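Local coordinates for protein homoaconitase small subunit (Methanocaldococcus jannaschii, PDB 2PKP) that forms the small subunit of a homoaconitase that reversibly dehydrates homocitrate to cis-homoaconitate and hydrates this to homoisocitrate, at residues Ile101-Ile115 / Ile125-Pro139. Sequence-based numbering, arbitrary orientation.
Sequences IPIIANTDEIKDGDI and IVITNKNKTIKCETP
The Asp114 and Asn129 side chains cross at about a right angle, with carboxylate and amide planes 57° apart. From above one carboxylate face, Asn129 ND2 donates to Asp114 OD1 (2.7 Å), and Ile127 CG2 lies over that same face, 3.8 Å from Asp114 CG. Lys111 N reaches Asp114 OD2 from the opposite face (2.7 Å), while at the edge Lys130 NZ takes the syn lone pair of OD1 in a 2.7 Å salt bridge. This cluster joins the type II turn Lys111-Asp114 to the loop of the antiparallel hairpin 124-127/132-135, within the swivel-type, aconitase C-terminal fold. Asn129 also accepts: with CG between its backbone N and carbonyl carbon (chi1 58°), OD1 receives Ile115 N at 2.8 Å from above the amide plane. Replacing Asp114 with an alanine would probably leave the Lys130 ammonium without its counter-charge and Asn129 ND2 without this acceptor, its amide held through OD1 alone.

From the hairpin's second strand, Lys132, extended beyond CG, brings NZ 2.7 Å from Glu109 OE1, nearly along the C-O axis; a weak bond to Glu109 O supplements this salt bridge. Ile127 CD1 packs against Ile110 CG1, and Ile134 CG2 against Glu109 CB and CG. Farther along, Ile104 and Glu137 form a single antiparallel hydrogen-bonded pair, with Ile104 N to Glu137 O nearly straight (174°). Because strands 101-104 and 132-135 are outermost in the chain's sheet, this bridge links its two margins, consistent with a closed barrel. A water donates to both Pro102 O and Glu137 O, and Ile103 CG2 rests 3.6 Å from Cys136 CB.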
loop_
_atom_site.group_PDB
_atom_site.type_symbol
_atom_site.label_atom_id
_atom_site.label_comp_id
_atom_site.label_asym_id
_atom_site.label_seq_id
_atom_site.Cartn_x
_atom_site.Cartn_y
_atom_site.Cartn_z
ATOM N N ILE A 101 -2.150 10.430 -0.931
ATOM C CA ILE A 101 -1.346 11.323 -1.763
ATOM C C ILE A 101 -2.064 12.075 -2.882
ATOM O O ILE A 101 -2.565 11.480 -3.837
ATOM C CB ILE A 101 -0.163 10.558 -2.397
ATOM C CG1 ILE A 101 0.647 9.859 -1.303
ATOM C CG2 ILE A 101 0.732 11.526 -3.171
ATOM C CD1 ILE A 101 1.621 8.816 -1.835
ATOM N N PRO A 102 -2.112 13.406 -2.780
ATOM C CA PRO A 102 -2.767 14.215 -3.805
ATOM C C PRO A 102 -1.702 14.580 -4.838
ATOM O O PRO A 102 -0.684 15.194 -4.504
ATOM C CB PRO A 102 -3.250 15.447 -3.038
ATOM C CG PRO A 102 -2.894 15.170 -1.567
ATOM C CD PRO A 102 -1.723 14.246 -1.642
ATOM N N ILE A 103 -1.934 14.194 -6.085
ATOM C CA ILE A 103 -0.997 14.476 -7.161
ATOM C C ILE A 103 -1.646 15.395 -8.197
ATOM O O ILE A 103 -2.775 15.154 -8.620
ATOM C CB ILE A 103 -0.552 13.160 -7.819
ATOM C CG1 ILE A 103 0.264 12.350 -6.807
ATOM C CG2 ILE A 103 0.243 13.439 -9.087
ATOM C CD1 ILE A 103 0.486 10.931 -7.206
ATOM N N ILE A 104 -0.939 16.454 -8.584
ATOM C CA ILE A 104 -1.447 17.402 -9.579
ATOM C C ILE A 104 -0.865 17.101 -10.958
ATOM O O ILE A 104 0.338 16.907 -11.096
ATOM C CB ILE A 104 -1.090 18.856 -9.190
ATOM C CG1 ILE A 104 -1.822 19.229 -7.898
ATOM C CG2 ILE A 104 -1.469 19.829 -10.325
ATOM C CD1 ILE A 104 -1.493 20.625 -7.388
ATOM N N ALA A 105 -1.728 17.052 -11.971
ATOM C CA ALA A 105 -1.302 16.779 -13.345
ATOM C C ALA A 105 -2.416 17.113 -14.328
ATOM O O ALA A 105 -3.569 17.319 -13.928
ATOM C CB ALA A 105 -0.920 15.302 -13.494
ATOM N N ASN A 106 -2.080 17.170 -15.615
ATOM C CA ASN A 106 -3.096 17.443 -16.621
ATOM C C ASN A 106 -3.803 16.118 -16.880
ATOM O O ASN A 106 -3.379 15.330 -17.730
ATOM C CB ASN A 106 -2.481 17.968 -17.921
ATOM C CG ASN A 106 -3.533 18.241 -18.985
ATOM O OD1 ASN A 106 -4.740 18.141 -18.726
ATOM N ND2 ASN A 106 -3.087 18.585 -20.185
ATOM N N THR A 107 -4.887 15.878 -16.151
ATOM C CA THR A 107 -5.610 14.627 -16.284
ATOM C C THR A 107 -6.361 14.435 -17.591
ATOM O O THR A 107 -6.985 13.398 -17.787
ATOM C CB THR A 107 -6.573 14.408 -15.111
ATOM O OG1 THR A 107 -7.503 15.491 -15.047
ATOM C CG2 THR A 107 -5.799 14.329 -13.809
ATOM N N ASP A 108 -6.327 15.422 -18.482
ATOM C CA ASP A 108 -6.986 15.236 -19.776
ATOM C C ASP A 108 -6.169 14.164 -20.522
ATOM O O ASP A 108 -6.657 13.529 -21.453
ATOM C CB ASP A 108 -6.992 16.530 -20.609
ATOM C CG ASP A 108 -7.901 17.610 -20.032
ATOM O OD1 ASP A 108 -8.825 17.285 -19.256
ATOM O OD2 ASP A 108 -7.696 18.795 -20.376
ATOM N N GLU A 109 -4.925 13.966 -20.088
ATOM C CA GLU A 109 -4.029 12.993 -20.704
ATOM C C GLU A 109 -4.335 11.569 -20.266
ATOM O O GLU A 109 -3.781 10.616 -20.813
ATOM C CB GLU A 109 -2.568 13.307 -20.351
ATOM C CG GLU A 109 -2.058 14.665 -20.823
ATOM C CD GLU A 109 -1.902 14.766 -22.339
ATOM O OE1 GLU A 109 -2.025 13.737 -23.031
ATOM O OE2 GLU A 109 -1.640 15.880 -22.839
ATOM N N ILE A 110 -5.207 11.427 -19.277
ATOM C CA ILE A 110 -5.557 10.114 -18.752
ATOM C C ILE A 110 -7.016 9.747 -19.005
ATOM O O ILE A 110 -7.919 10.559 -18.783
ATOM C CB ILE A 110 -5.281 10.044 -17.235
ATOM C CG1 ILE A 110 -3.826 10.448 -16.954
ATOM C CG2 ILE A 110 -5.564 8.639 -16.721
ATOM C CD1 ILE A 110 -3.509 10.634 -15.472
ATOM N N LYS A 111 -7.235 8.518 -19.462
ATOM C CA LYS A 111 -8.577 8.032 -19.751
ATOM C C LYS A 111 -8.971 6.974 -18.744
ATOM O O LYS A 111 -8.110 6.319 -18.157
ATOM C CB LYS A 111 -8.640 7.437 -21.160
ATOM C CG LYS A 111 -8.368 8.432 -22.271
ATOM C CD LYS A 111 -9.434 9.515 -22.301
ATOM C CE LYS A 111 -9.235 10.460 -23.483
ATOM N NZ LYS A 111 -10.351 11.452 -23.600
ATOM N N ASP A 112 -10.274 6.802 -18.551
ATOM C CA ASP A 112 -10.772 5.811 -17.612
ATOM C C ASP A 112 -10.257 4.449 -18.045
ATOM O O ASP A 112 -10.238 4.142 -19.237
ATOM C CB ASP A 112 -12.301 5.805 -17.597
ATOM C CG ASP A 112 -12.863 4.917 -16.512
ATOM O OD1 ASP A 112 -12.575 5.176 -15.326
ATOM O OD2 ASP A 112 -13.587 3.953 -16.843
ATOM N N GLY A 113 -9.817 3.645 -17.081
ATOM C CA GLY A 113 -9.308 2.324 -17.401
ATOM C C GLY A 113 -7.838 2.267 -17.786
ATOM O O GLY A 113 -7.293 1.176 -17.970
ATOM N N ASP A 114 -7.185 3.416 -17.930
ATOM C CA ASP A 114 -5.760 3.401 -18.275
ATOM C C ASP A 114 -4.989 2.813 -17.104
ATOM O O ASP A 114 -5.442 2.872 -15.961
ATOM C CB ASP A 114 -5.209 4.816 -18.530
ATOM C CG ASP A 114 -5.545 5.350 -19.920
ATOM O OD1 ASP A 114 -5.828 4.546 -20.832
ATOM O OD2 ASP A 114 -5.505 6.582 -20.101
ATOM N N ILE A 115 -3.835 2.219 -17.389
ATOM C CA ILE A 115 -2.991 1.693 -16.327
ATOM C C ILE A 115 -1.960 2.804 -16.128
ATOM O O ILE A 115 -1.239 3.157 -17.066
ATOM C CB ILE A 115 -2.280 0.392 -16.750
ATOM C CG1 ILE A 115 -3.324 -0.674 -17.100
ATOM C CG2 ILE A 115 -1.358 -0.086 -15.622
ATOM C CD1 ILE A 115 -4.307 -0.968 -15.983
ATOM N N ILE A 125 4.102 10.460 -14.433
ATOM C CA ILE A 125 3.060 9.453 -14.426
ATOM C C ILE A 125 3.173 8.777 -15.770
ATOM O O ILE A 125 3.002 9.421 -16.798
ATOM C CB ILE A 125 1.660 10.072 -14.321
ATOM C CG1 ILE A 125 1.497 10.785 -12.976
ATOM C CG2 ILE A 125 0.611 8.982 -14.513
ATOM C CD1 ILE A 125 0.254 11.641 -12.884
ATOM N N VAL A 126 3.499 7.493 -15.765
ATOM C CA VAL A 126 3.599 6.750 -17.007
ATOM C C VAL A 126 2.236 6.113 -17.265
ATOM O O VAL A 126 1.702 5.405 -16.412
ATOM C CB VAL A 126 4.667 5.622 -16.916
ATOM C CG1 VAL A 126 4.799 4.917 -18.258
ATOM C CG2 VAL A 126 5.999 6.199 -16.489
ATOM N N ILE A 127 1.667 6.393 -18.433
ATOM C CA ILE A 127 0.386 5.823 -18.831
ATOM C C ILE A 127 0.831 4.690 -19.741
ATOM O O ILE A 127 0.906 4.837 -20.964
ATOM C CB ILE A 127 -0.457 6.860 -19.600
ATOM C CG1 ILE A 127 -0.493 8.171 -18.803
ATOM C CG2 ILE A 127 -1.871 6.329 -19.809
ATOM C CD1 ILE A 127 -1.221 9.300 -19.487
ATOM N N THR A 128 1.151 3.564 -19.109
ATOM C CA THR A 128 1.677 2.388 -19.784
ATOM C C THR A 128 0.959 1.902 -21.032
ATOM O O THR A 128 1.610 1.592 -22.022
ATOM C CB THR A 128 1.811 1.208 -18.793
ATOM O OG1 THR A 128 0.511 0.785 -18.367
ATOM C CG2 THR A 128 2.625 1.641 -17.569
ATOM N N ASN A 129 -0.368 1.834 -21.004
ATOM C CA ASN A 129 -1.104 1.361 -22.173
ATOM C C ASN A 129 -1.224 2.400 -23.297
ATOM O O ASN A 129 -1.765 2.107 -24.368
ATOM C CB ASN A 129 -2.500 0.881 -21.754
ATOM C CG ASN A 129 -3.306 1.969 -21.056
ATOM O OD1 ASN A 129 -2.882 2.513 -20.034
ATOM N ND2 ASN A 129 -4.471 2.292 -21.610
ATOM N N LYS A 130 -0.714 3.609 -23.071
ATOM C CA LYS A 130 -0.797 4.652 -24.092
ATOM C C LYS A 130 0.577 5.132 -24.572
ATOM O O LYS A 130 0.680 6.099 -25.324
ATOM C CB LYS A 130 -1.598 5.846 -23.558
ATOM C CG LYS A 130 -3.082 5.572 -23.307
ATOM C CD LYS A 130 -3.814 5.234 -24.604
ATOM C CE LYS A 130 -5.300 5.613 -24.545
ATOM N NZ LYS A 130 -6.071 4.891 -23.497
ATOM N N ASN A 131 1.629 4.451 -24.133
ATOM C CA ASN A 131 2.988 4.812 -24.514
ATOM C C ASN A 131 3.304 6.295 -24.357
ATOM O O ASN A 131 3.799 6.942 -25.279
ATOM C CB ASN A 131 3.278 4.380 -25.954
ATOM C CG ASN A 131 3.409 2.885 -26.086
ATOM O OD1 ASN A 131 4.022 2.232 -25.239
ATOM N ND2 ASN A 131 2.841 2.330 -27.148
ATOM N N LYS A 132 3.003 6.834 -23.183
ATOM C CA LYS A 132 3.302 8.223 -22.910
ATOM C C LYS A 132 3.468 8.462 -21.417
ATOM O O LYS A 132 2.947 7.717 -20.585
ATOM C CB LYS A 132 2.226 9.146 -23.485
ATOM C CG LYS A 132 0.825 8.970 -22.936
ATOM C CD LYS A 132 -0.075 10.070 -23.508
ATOM C CE LYS A 132 -1.494 9.983 -22.999
ATOM N NZ LYS A 132 -2.313 11.097 -23.556
ATOM N N THR A 133 4.217 9.505 -21.095
ATOM C CA THR A 133 4.489 9.876 -19.721
ATOM C C THR A 133 4.219 11.364 -19.582
ATOM O O THR A 133 4.566 12.142 -20.469
ATOM C CB THR A 133 5.958 9.591 -19.385
ATOM O OG1 THR A 133 6.225 8.207 -19.626
ATOM C CG2 THR A 133 6.265 9.923 -17.922
ATOM N N ILE A 134 3.575 11.760 -18.490
ATOM C CA ILE A 134 3.298 13.170 -18.264
ATOM C C ILE A 134 3.898 13.601 -16.937
ATOM O O ILE A 134 4.091 12.782 -16.034
ATOM C CB ILE A 134 1.776 13.470 -18.250
ATOM C CG1 ILE A 134 1.109 12.781 -17.056
ATOM C CG2 ILE A 134 1.136 12.992 -19.557
ATOM C CD1 ILE A 134 -0.408 12.998 -16.987
ATOM N N LYS A 135 4.223 14.883 -16.824
ATOM C CA LYS A 135 4.780 15.389 -15.582
ATOM C C LYS A 135 3.653 15.592 -14.580
ATOM O O LYS A 135 2.496 15.786 -14.959
ATOM C CB LYS A 135 5.491 16.729 -15.802
ATOM C CG LYS A 135 6.783 16.622 -16.593
ATOM C CD LYS A 135 7.506 17.955 -16.638
ATOM C CE LYS A 135 8.832 17.846 -17.372
ATOM N NZ LYS A 135 9.454 19.187 -17.521
ATOM N N CYS A 136 4.001 15.538 -13.299
ATOM C CA CYS A 136 3.037 15.766 -12.237
ATOM C C CYS A 136 3.767 16.513 -11.132
ATOM O O CYS A 136 4.991 16.647 -11.155
ATOM C CB CYS A 136 2.467 14.447 -11.690
ATOM S SG CYS A 136 3.643 13.360 -10.820
ATOM N N GLU A 137 3.005 17.018 -10.178
ATOM C CA GLU A 137 3.575 17.729 -9.058
ATOM C C GLU A 137 3.114 17.019 -7.800
ATOM O O GLU A 137 1.909 16.863 -7.565
ATOM C CB GLU A 137 3.107 19.184 -9.048
ATOM C CG GLU A 137 3.390 19.901 -7.735
ATOM C CD GLU A 137 3.195 21.401 -7.831
ATOM O OE1 GLU A 137 2.163 21.832 -8.387
ATOM O OE2 GLU A 137 4.074 22.150 -7.342
ATOM N N THR A 138 4.080 16.567 -7.010
ATOM C CA THR A 138 3.790 15.866 -5.773
ATOM C C THR A 138 3.959 16.830 -4.601
ATOM O O THR A 138 4.541 17.904 -4.746
ATOM C CB THR A 138 4.750 14.688 -5.581
ATOM O OG1 THR A 138 6.086 15.185 -5.460
ATOM C CG2 THR A 138 4.677 13.741 -6.780
ATOM N N PRO A 139 3.447 16.456 -3.420
ATOM C CA PRO A 139 3.568 17.323 -2.246
ATOM C C PRO A 139 5.035 17.516 -1.836
ATOM O O PRO A 139 5.871 16.631 -2.031
ATOM C CB PRO A 139 2.763 16.573 -1.182
ATOM C CG PRO A 139 1.748 15.814 -1.987
ATOM C CD PRO A 139 2.583 15.297 -3.129
HETATM O O HOH W 1 0.538 17.481 -5.246
HETATM O O HOH W 2 0.617 16.823 -16.507
#